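PDB 6IUL: natterin-like protein from Lethenteron camtschaticum, which probably kills target cells as a lamprey immune protein, recognising surface glycans with a jacalin-like lectin domain and forming pores with an aerolysin-type module. Local coordinates for residues G39-G44 / G86-A91; S79-G84 / W109-E114. All blocks are in the same frame, centred on the assembly; numbering follows the deposited sequence.

Both contacts lie at the same end of the jacalin-like lectin domain, and their centres are about 9 Å apart. Contact 1 is mostly buried and joins two different sheets through strands 42-49 and 89-96. Contact 2 is partly buried and sets a loop against strand 75-82, the sheet neighbour of strand 89-96. Backbone bonds Gly90 N to Trp81 O and Ala91 O to Trp81 N probably link the two contacts, and a classic beta bulge puts Gly90 and Ala91 opposite Trp81. Contact 1 combines a backbone bond with aliphatic packing and an arginine against an indole. Contact 2, nearer solvent, uses a covered tryptophan, bridging waters and a serine-glutamate bond.

Contact 1: G39-G44 / G86-A91; sequences GWQVRG and GTRLGA
Val42 and Leu89 join two four-stranded sheets of the beta-prism fold expected of a jacalin-like domain. Their strands cross steeply, with short axes 105° apart, and meet at their beginnings.

One backbone hydrogen bond spans the gap. Val42 N donates to Leu89 O at 3.0 Å, and the N-H points almost straight at the oxygen.

The apolar packing lies beside it. Val42 CG2 sits 4.0 Å from Leu89 CG and also touches the backbone at Gly90. Both side chains reach Ile135 of strand 135-155, which covers this face.

The third element is Arg88 against Trp40. The arginine chain runs extended from CG to NE, and its CD comes within 3.6 Å of Trp40 CZ3. The indole and guanidinium planes are 61° apart, with Trp40 CH2 over the middle of the guanidinium. Arg88 NE makes a salt bridge to Asp134, and NH2 a weak, long ion pair to Asp136. Asp136 ends a Gly-x-x-x-Asp sequence, the sugar-binding signature of jacalin-related lectins, so a glycan site probably lies close by.

Gln41 CB packs on Arg88 CD. Its amide bends back, and OE1 accepts from Trp40 N at 2.8 Å.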
loop_
_atom_site.group_PDB
_atom_site.type_symbol
_atom_site.label_atom_id
_atom_site.label_comp_id
_atom_site.label_asym_id
_atom_site.label_seq_id
_atom_site.Cartn_x
_atom_site.Cartn_y
_atom_site.Cartn_z
ATOM N N GLY A 39 14.356 30.058 -39.707
ATOM C CA GLY A 39 15.686 30.531 -39.783
ATOM C C GLY A 39 16.126 31.442 -38.672
ATOM O O GLY A 39 17.224 31.299 -38.157
ATOM N N TRP A 40 15.270 32.348 -38.277
ATOM C CA TRP A 40 15.646 33.389 -37.318
ATOM C C TRP A 40 14.616 33.476 -36.171
ATOM O O TRP A 40 14.434 34.519 -35.520
ATOM C CB TRP A 40 15.828 34.774 -38.025
ATOM C CG TRP A 40 14.664 35.163 -38.943
ATOM C CD1 TRP A 40 14.415 34.678 -40.230
ATOM C CD2 TRP A 40 13.647 36.141 -38.688
ATOM N NE1 TRP A 40 13.288 35.279 -40.738
ATOM C CE2 TRP A 40 12.813 36.198 -39.840
ATOM C CE3 TRP A 40 13.365 36.981 -37.604
ATOM C CZ2 TRP A 40 11.672 37.019 -39.912
ATOM C CZ3 TRP A 40 12.242 37.822 -37.674
ATOM C CH2 TRP A 40 11.407 37.838 -38.835
ATOM N N GLN A 41 13.931 32.380 -35.910
ATOM C CA GLN A 41 12.890 32.391 -34.889
ATOM C C GLN A 41 12.406 30.991 -34.532
ATOM O O GLN A 41 12.641 30.024 -35.289
ATOM C CB GLN A 41 11.681 33.240 -35.342
ATOM C CG GLN A 41 10.822 32.575 -36.385
ATOM C CD GLN A 41 11.324 32.768 -37.828
ATOM O OE1 GLN A 41 12.476 32.622 -38.131
ATOM N NE2 GLN A 41 10.420 33.007 -38.700
ATOM N N VAL A 42 11.767 30.894 -33.357
ATOM C CA VAL A 42 10.804 29.840 -33.110
ATOM C C VAL A 42 9.515 30.276 -33.807
ATOM O O VAL A 42 9.008 31.350 -33.507
ATOM C CB VAL A 42 10.549 29.647 -31.604
ATOM C CG1 VAL A 42 9.323 28.728 -31.371
ATOM C CG2 VAL A 42 11.806 29.108 -30.943
ATOM N N ARG A 43 9.019 29.451 -34.747
ATOM C CA ARG A 43 7.845 29.782 -35.527
ATOM C C ARG A 43 6.547 29.519 -34.789
ATOM O O ARG A 43 5.560 30.251 -34.940
ATOM C CB ARG A 43 7.839 28.975 -36.825
ATOM C CG ARG A 43 8.739 29.518 -37.924
ATOM C CD ARG A 43 7.735 30.006 -39.006
ATOM N NE ARG A 43 7.440 28.896 -39.887
ATOM C CZ ARG A 43 6.654 28.927 -40.976
ATOM N NH1 ARG A 43 5.941 29.977 -41.327
ATOM N NH2 ARG A 43 6.612 27.868 -41.758
ATOM N N GLY A 44 6.537 28.430 -34.034
ATOM C CA GLY A 44 5.294 28.004 -33.435
ATOM C C GLY A 44 5.474 26.948 -32.368
ATOM O O GLY A 44 6.485 26.261 -32.307
ATOM N N GLY A 86 17.004 40.317 -30.962
ATOM C CA GLY A 86 16.161 40.556 -29.794
ATOM C C GLY A 86 14.698 40.814 -30.121
ATOM O O GLY A 86 14.009 41.445 -29.333
ATOM N N THR A 87 14.205 40.316 -31.257
ATOM C CA THR A 87 12.806 40.587 -31.690
ATOM C C THR A 87 11.886 39.359 -31.629
ATOM O O THR A 87 10.669 39.469 -31.768
ATOM C CB THR A 87 12.840 41.074 -33.164
ATOM O OG1 THR A 87 13.566 40.142 -33.993
ATOM C CG2 THR A 87 13.573 42.421 -33.255
ATOM N N ARG A 88 12.469 38.174 -31.449
ATOM C CA ARG A 88 11.678 36.931 -31.312
ATOM C C ARG A 88 12.317 35.988 -30.329
ATOM O O ARG A 88 13.493 36.127 -29.972
ATOM C CB ARG A 88 11.531 36.260 -32.718
ATOM C CG ARG A 88 10.366 36.958 -33.441
ATOM C CD ARG A 88 10.322 36.728 -34.885
ATOM N NE ARG A 88 9.149 37.327 -35.472
ATOM C CZ ARG A 88 9.026 38.619 -35.779
ATOM N NH1 ARG A 88 9.953 39.483 -35.466
ATOM N NH2 ARG A 88 7.928 39.061 -36.364
ATOM N N LEU A 89 11.551 34.987 -29.911
ATOM C CA LEU A 89 12.115 33.861 -29.184
ATOM C C LEU A 89 13.016 33.118 -30.160
ATOM O O LEU A 89 12.628 32.889 -31.301
ATOM C CB LEU A 89 11.001 32.937 -28.648
ATOM C CG LEU A 89 11.465 31.684 -27.922
ATOM C CD1 LEU A 89 12.215 32.034 -26.617
ATOM C CD2 LEU A 89 10.278 30.783 -27.601
ATOM N N GLY A 90 14.190 32.717 -29.700
ATOM C CA GLY A 90 15.182 32.104 -30.590
ATOM C C GLY A 90 15.383 30.612 -30.343
ATOM O O GLY A 90 15.749 29.864 -31.237
ATOM N N ALA A 91 15.210 30.191 -29.095
ATOM C CA ALA A 91 15.442 28.817 -28.739
ATOM C C ALA A 91 14.851 28.470 -27.384
ATOM O O ALA A 91 14.722 29.318 -26.523
ATOM C CB ALA A 91 16.948 28.550 -28.720
#

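Contact 2: S79-G84 / W109-E114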
loop_
_atom_site.group_PDB
_atom_site.type_symbol
_atom_site.label_atom_id
_atom_site.label_comp_id
_atom_site.label_asym_id
_atom_site.label_seq_id
_atom_site.Cartn_x
_atom_site.Cartn_y
_atom_site.Cartn_z
ATOM N N SER A 79 16.272 26.770 -20.252
ATOM C CA SER A 79 16.871 27.977 -20.785
ATOM C C SER A 79 16.116 28.453 -21.991
ATOM O O SER A 79 15.653 27.664 -22.796
ATOM C CB SER A 79 18.308 27.696 -21.206
ATOM O OG SER A 79 19.101 27.530 -20.049
ATOM N N LEU A 80 15.985 29.757 -22.101
ATOM C CA LEU A 80 15.429 30.384 -23.252
ATOM C C LEU A 80 16.447 31.374 -23.832
ATOM O O LEU A 80 17.259 31.962 -23.097
ATOM C CB LEU A 80 14.161 31.114 -22.870
ATOM C CG LEU A 80 13.053 30.241 -22.268
ATOM C CD1 LEU A 80 11.924 31.128 -21.787
ATOM C CD2 LEU A 80 12.529 29.241 -23.276
ATOM N N TRP A 81 16.411 31.526 -25.165
ATOM C CA TRP A 81 17.254 32.470 -25.905
ATOM C C TRP A 81 16.391 33.336 -26.804
ATOM O O TRP A 81 15.380 32.887 -27.386
ATOM C CB TRP A 81 18.202 31.735 -26.819
ATOM C CG TRP A 81 19.360 31.071 -26.221
ATOM C CD1 TRP A 81 20.629 31.506 -26.217
ATOM C CD2 TRP A 81 19.377 29.763 -25.623
ATOM N NE1 TRP A 81 21.455 30.561 -25.604
ATOM C CE2 TRP A 81 20.706 29.485 -25.252
ATOM C CE3 TRP A 81 18.387 28.821 -25.343
ATOM C CZ2 TRP A 81 21.077 28.329 -24.616
ATOM C CZ3 TRP A 81 18.743 27.671 -24.733
ATOM C CH2 TRP A 81 20.106 27.420 -24.373
ATOM N N GLY A 82 16.815 34.595 -26.921
ATOM C CA GLY A 82 16.337 35.504 -27.951
ATOM C C GLY A 82 16.925 35.148 -29.315
ATOM O O GLY A 82 17.861 34.341 -29.408
ATOM N N ASN A 83 16.404 35.765 -30.366
ATOM C CA ASN A 83 16.877 35.423 -31.728
ATOM C C ASN A 83 18.103 36.197 -32.174
ATOM O O ASN A 83 18.586 36.018 -33.296
ATOM C CB ASN A 83 15.773 35.579 -32.776
ATOM C CG ASN A 83 15.374 37.004 -32.989
ATOM O OD1 ASN A 83 15.690 37.854 -32.163
ATOM N ND2 ASN A 83 14.683 37.285 -34.111
ATOM N N GLY A 84 18.630 37.065 -31.331
ATOM C CA GLY A 84 19.839 37.782 -31.792
ATOM C C GLY A 84 19.624 39.224 -32.246
ATOM O O GLY A 84 20.414 40.078 -31.914
ATOM N N TRP A 109 20.452 32.025 -37.713
ATOM C CA TRP A 109 21.174 32.902 -36.787
ATOM C C TRP A 109 21.762 32.039 -35.634
ATOM O O TRP A 109 21.357 30.919 -35.344
ATOM C CB TRP A 109 20.291 34.068 -36.328
ATOM C CG TRP A 109 19.761 34.956 -37.482
ATOM C CD1 TRP A 109 19.999 34.789 -38.810
ATOM C CD2 TRP A 109 18.883 36.119 -37.380
ATOM N NE1 TRP A 109 19.342 35.751 -39.544
ATOM C CE2 TRP A 109 18.656 36.589 -38.703
ATOM C CE3 TRP A 109 18.279 36.810 -36.306
ATOM C CZ2 TRP A 109 17.835 37.728 -38.994
ATOM C CZ3 TRP A 109 17.465 37.950 -36.588
ATOM C CH2 TRP A 109 17.252 38.387 -37.927
ATOM N N GLY A 110 22.779 32.536 -34.966
ATOM C CA GLY A 110 23.469 31.741 -33.926
ATOM C C GLY A 110 23.152 32.252 -32.529
ATOM O O GLY A 110 22.873 33.435 -32.300
ATOM N N LEU A 111 23.258 31.364 -31.560
ATOM C CA LEU A 111 22.726 31.679 -30.185
ATOM C C LEU A 111 23.680 32.515 -29.354
ATOM O O LEU A 111 24.830 32.173 -29.245
ATOM C CB LEU A 111 22.372 30.400 -29.405
ATOM C CG LEU A 111 21.229 29.577 -30.031
ATOM C CD1 LEU A 111 21.083 28.309 -29.223
ATOM C CD2 LEU A 111 19.931 30.349 -30.128
ATOM N N LYS A 112 23.193 33.579 -28.735
ATOM C CA LYS A 112 24.057 34.425 -27.912
ATOM C C LYS A 112 23.976 34.406 -26.402
ATOM O O LYS A 112 24.755 33.746 -25.739
ATOM C CB LYS A 112 23.941 35.885 -28.367
ATOM C CG LYS A 112 24.736 36.125 -29.655
ATOM C CD LYS A 112 25.083 37.588 -29.924
ATOM C CE LYS A 112 26.237 37.659 -30.917
ATOM N NZ LYS A 112 26.768 39.035 -31.086
ATOM N N THR A 113 23.050 35.119 -25.813
ATOM C CA THR A 113 22.906 35.060 -24.357
ATOM C C THR A 113 21.799 34.054 -23.934
ATOM O O THR A 113 20.666 34.143 -24.356
ATOM C CB THR A 113 22.574 36.437 -23.784
ATOM O OG1 THR A 113 23.474 37.408 -24.342
ATOM C CG2 THR A 113 22.754 36.444 -22.249
ATOM N N GLU A 114 22.194 33.128 -23.075
ATOM C CA GLU A 114 21.319 32.142 -22.494
ATOM C C GLU A 114 20.681 32.669 -21.193
ATOM O O GLU A 114 21.368 33.137 -20.280
ATOM C CB GLU A 114 22.137 30.887 -22.208
ATOM C CG GLU A 114 21.359 29.786 -21.495
ATOM C CD GLU A 114 22.175 28.542 -21.271
ATOM O OE1 GLU A 114 23.371 28.520 -21.625
ATOM O OE2 GLU A 114 21.660 27.567 -20.684
HETATM O O HOH W 1 19.328 35.290 -26.097
HETATM O O HOH W 2 20.481 34.417 -28.851
#
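Trp81 lays its indole between Leu111 and Glu114, which cover opposite faces of the ring. This joins strand 75-82 of a beta-prism sheet to the loop that leads into strand 114-117, the outer strand next to it.

Leu111 crosses the indole at about a right angle. Its CD1 stands 4.1 Å from the centre of the five-membered ring, only 7° off the normal, a CH-pi contact. Leu111 CB lies over the same face, above Trp81 CD1. Behind the leucine lie Ala91, Phe103 and Met106.

Glu114 runs alongside the tryptophan on the other face, pointing the same way. Its CA makes a second CH-pi contact, 3.8 Å from the same ring centre. CG is anti to the backbone N (chi1 176°), and the rest of the chain is extended. CG packs 3.5 Å from Trp81 CZ2, and the carboxylate goes on to Ser79. Ser79 OG donates to Glu114 OE2 at 2.6 Å, and OE2 receives it on its anti lone pair, away from OE1. Lys116 is a weak, long ion partner of the same oxygen.

Beyond the ring, two waters join the backbones. One accepts from Gly82 N and donates to Thr113 O. The other accepts from Lys112 N and donates to Gly82 O.

At the far end, Asn83 ND2 bonds to Trp40 O and OD1 to Thr87 N. The poorly ordered Trp109 ring meets Trp40 and turns its edge, at CE3, to Asn83 O.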